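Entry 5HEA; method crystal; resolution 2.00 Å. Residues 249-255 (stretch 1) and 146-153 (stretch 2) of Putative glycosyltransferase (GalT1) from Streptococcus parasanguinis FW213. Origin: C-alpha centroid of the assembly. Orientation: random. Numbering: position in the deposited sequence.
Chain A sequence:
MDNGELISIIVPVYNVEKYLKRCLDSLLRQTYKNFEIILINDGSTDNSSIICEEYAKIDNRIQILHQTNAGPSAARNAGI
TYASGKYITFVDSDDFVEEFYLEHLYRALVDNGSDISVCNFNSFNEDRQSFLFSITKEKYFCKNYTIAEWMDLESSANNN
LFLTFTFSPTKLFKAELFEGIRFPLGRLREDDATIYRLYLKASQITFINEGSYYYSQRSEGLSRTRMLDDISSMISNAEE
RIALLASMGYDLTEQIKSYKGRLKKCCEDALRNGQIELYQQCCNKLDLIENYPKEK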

# COMPACT_ATOMS: atom_id res chain seq x y z
N GLY A 249 23.03 -7.97 36.67
CA GLY A 249 23.64 -7.50 37.90
C GLY A 249 24.64 -6.36 37.78
O GLY A 249 25.39 -6.11 38.72
N TYR A 250 24.66 -5.66 36.64
CA TYR A 250 25.55 -4.51 36.50
C TYR A 250 24.94 -3.25 37.11
O TYR A 250 23.72 -3.13 37.23
CB TYR A 250 25.91 -4.26 35.04
CG TYR A 250 26.84 -5.30 34.45
CD1 TYR A 250 26.34 -6.36 33.69
CD2 TYR A 250 28.22 -5.23 34.66
CE1 TYR A 250 27.19 -7.31 33.15
CE2 TYR A 250 29.08 -6.17 34.12
CZ TYR A 250 28.56 -7.21 33.37
OH TYR A 250 29.40 -8.15 32.83
N ASP A 251 25.80 -2.30 37.46
CA ASP A 251 25.34 -1.04 38.04
C ASP A 251 24.63 -0.14 37.02
O ASP A 251 25.05 -0.05 35.86
CB ASP A 251 26.51 -0.29 38.67
CG ASP A 251 26.05 0.95 39.40
OD1 ASP A 251 25.36 0.81 40.43
OD2 ASP A 251 26.38 2.06 38.93
N LEU A 252 23.58 0.54 37.47
CA LEU A 252 22.66 1.24 36.57
C LEU A 252 22.77 2.76 36.64
O LEU A 252 22.08 3.47 35.89
CB LEU A 252 21.21 0.83 36.87
CG LEU A 252 20.89 -0.66 36.80
CD1 LEU A 252 19.46 -0.94 37.26
CD2 LEU A 252 21.12 -1.19 35.38
N THR A 253 23.63 3.27 37.52
CA THR A 253 23.68 4.70 37.79
C THR A 253 23.82 5.59 36.56
O THR A 253 23.04 6.53 36.38
CB THR A 253 24.82 5.03 38.77
OG1 THR A 253 24.65 4.24 39.95
CG2 THR A 253 24.78 6.50 39.13
N GLU A 254 24.80 5.31 35.71
CA GLU A 254 25.04 6.16 34.54
C GLU A 254 23.98 5.97 33.46
O GLU A 254 23.62 6.94 32.78
CB GLU A 254 26.43 5.91 33.95
CG GLU A 254 27.55 6.14 34.96
CD GLU A 254 27.56 7.56 35.50
OE1 GLU A 254 27.44 8.51 34.70
OE2 GLU A 254 27.69 7.72 36.74
N GLN A 255 23.48 4.74 33.31
CA GLN A 255 22.45 4.47 32.30
C GLN A 255 21.17 5.21 32.65
O GLN A 255 20.50 5.74 31.76
CB GLN A 255 22.19 2.98 32.18
CG GLN A 255 23.40 2.20 31.70
CD GLN A 255 23.66 2.38 30.23
OE1 GLN A 255 22.73 2.61 29.45
NE2 GLN A 255 24.92 2.29 29.84
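Stretch 2 146-153: TIAEWMDL

After the N-cap Thr 146, stretch 2 forms a short helix, residues 147-150, and leaves helical geometry at Met 151. Stretch 1 leaves a helix at Gly 249, runs as a loop through Leu 252, and enters a new helix at Thr 253. The two run in the same sense: Tyr 250 CA lies 6.5 Å from Ala 148 CA, and Glu 254 CA lies 6.6 Å from Asp 152 CA. No direct hydrogen bond joins them. Tyr 250 is the most covered residue, Glu 254, Met 151 and Asp 152 add to the contact, and two waters bridge the stretches.

Gly 249 has phi 84° and closes a Schellman motif. A CB at these backbone angles would jam against the carbonyl O of the preceding residue.

Tyr 250 is buried and its CA-to-CB bond points toward stretch 2. With chi1 at m and chi2 at 98°, its ring reaches the start of the helix. Tyr 250 OH is 3.6 Å from Ile 147 CG2. The edge of the ring meets the helix backbone, with Tyr 250 CE2 3.8 Å from Ala 148 N. The small side chain of Ala 148 lies alongside, its CB 4.2 Å from Tyr 250 CE2. Ile 147 is m, m; its CB points toward stretch 1, but the end of its side chain leads away.

Thr 146 caps its helix. Its p rotamer places Thr 146 OG1 3.0 Å from Glu 149 N, which donates to it. Glu 149 returns the bond: Thr 146 N donates to Glu 149 OE1 at 3.1 Å.

Asp 251 plays the matching part in stretch 1. In its t rotamer, Asp 251 OD2 accepts from Thr 253 OG1 at 3.0 Å and, weakly, from Thr 253 N at 3.3 Å. Thr 253 is m, which turns its hydroxyl back to the aspartate.

The same Asp 251 OD2 lies 3.9 Å from Asp 152 OD1, a pair of like charges. Water 2 bridges them, donating to Asp 152 OD1 at 2.5 Å and to Asp 251 OD2 at 2.7 Å. It also accepts from Glu 254 N at 3.2 Å. Asp 152 has an off-rotamer chi1 of -132° and is poorly ordered, so its details deserve caution.

Glu 254 folds through m, m and packs its CG 3.9 Å from Asp 152 O. Leu 153 turns its CB away and approaches by backbone, with Leu 153 O 3.9 Å from Glu 254 OE1. Gln 255, also m, m, brings its amide nearer to stretch 2. Water 1 accepts from Gln 255 NE2 at 2.9 Å and donates to Met 151 O at 2.4 Å.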

# COMPACT_ATOMS: atom_id res chain seq x y z
N THR A 146 37.71 -4.33 33.33
CA THR A 146 36.70 -5.35 33.48
C THR A 146 35.45 -4.80 32.82
O THR A 146 35.35 -3.59 32.57
CB THR A 146 36.35 -5.62 34.96
OG1 THR A 146 35.73 -4.44 35.50
CG2 THR A 146 37.61 -5.95 35.78
N ILE A 147 34.47 -5.66 32.56
CA ILE A 147 33.25 -5.18 31.92
C ILE A 147 32.52 -4.19 32.84
O ILE A 147 32.03 -3.17 32.38
CB ILE A 147 32.32 -6.32 31.49
CG1 ILE A 147 33.10 -7.35 30.67
CG2 ILE A 147 31.12 -5.78 30.70
CD1 ILE A 147 34.00 -6.73 29.59
N ALA A 148 32.49 -4.49 34.13
CA ALA A 148 31.86 -3.59 35.11
C ALA A 148 32.48 -2.19 35.12
O ALA A 148 31.77 -1.18 35.11
CB ALA A 148 31.89 -4.21 36.50
N GLU A 149 33.81 -2.14 35.13
CA GLU A 149 34.54 -0.87 35.00
C GLU A 149 34.27 -0.20 33.67
O GLU A 149 34.11 1.03 33.58
CB GLU A 149 36.05 -1.11 35.12
CG GLU A 149 36.52 -1.57 36.48
CD GLU A 149 38.00 -1.91 36.50
OE1 GLU A 149 38.55 -2.29 35.44
OE2 GLU A 149 38.62 -1.79 37.58
N TRP A 150 34.24 -1.00 32.62
CA TRP A 150 33.98 -0.48 31.28
C TRP A 150 32.59 0.18 31.20
O TRP A 150 32.46 1.29 30.67
CB TRP A 150 34.11 -1.60 30.24
CG TRP A 150 33.93 -1.10 28.87
CD1 TRP A 150 32.85 -1.30 28.06
CD2 TRP A 150 34.84 -0.27 28.13
NE1 TRP A 150 33.04 -0.66 26.85
CE2 TRP A 150 34.24 -0.02 26.87
CE3 TRP A 150 36.09 0.28 28.41
CZ2 TRP A 150 34.87 0.75 25.89
CZ3 TRP A 150 36.71 1.04 27.44
CH2 TRP A 150 36.10 1.27 26.19
N MET A 151 31.58 -0.50 31.74
CA MET A 151 30.20 -0.02 31.69
C MET A 151 29.91 1.14 32.65
O MET A 151 28.76 1.34 33.04
CB MET A 151 29.23 -1.16 32.00
CG MET A 151 29.28 -2.35 31.04
SD MET A 151 28.82 -1.95 29.34
CE MET A 151 28.84 -3.57 28.62
N ASP A 152 30.93 1.90 33.03
CA ASP A 152 30.73 2.89 34.08
C ASP A 152 31.13 4.31 33.71
O ASP A 152 31.33 5.14 34.59
CB ASP A 152 31.45 2.47 35.36
CG ASP A 152 30.56 2.60 36.58
OD1 ASP A 152 29.34 2.37 36.44
OD2 ASP A 152 31.08 2.93 37.67
N LEU A 153 31.25 4.59 32.42
CA LEU A 153 31.53 5.95 31.96
C LEU A 153 30.44 6.93 32.40
O LEU A 153 30.70 8.11 32.65
CB LEU A 153 31.67 5.97 30.44
CG LEU A 153 30.57 5.16 29.76
CD1 LEU A 153 29.87 5.98 28.68
CD2 LEU A 153 31.17 3.89 29.19
O HOH W 1 26.59 1.78 32.10
O HOH W 2 26.89 2.97 36.48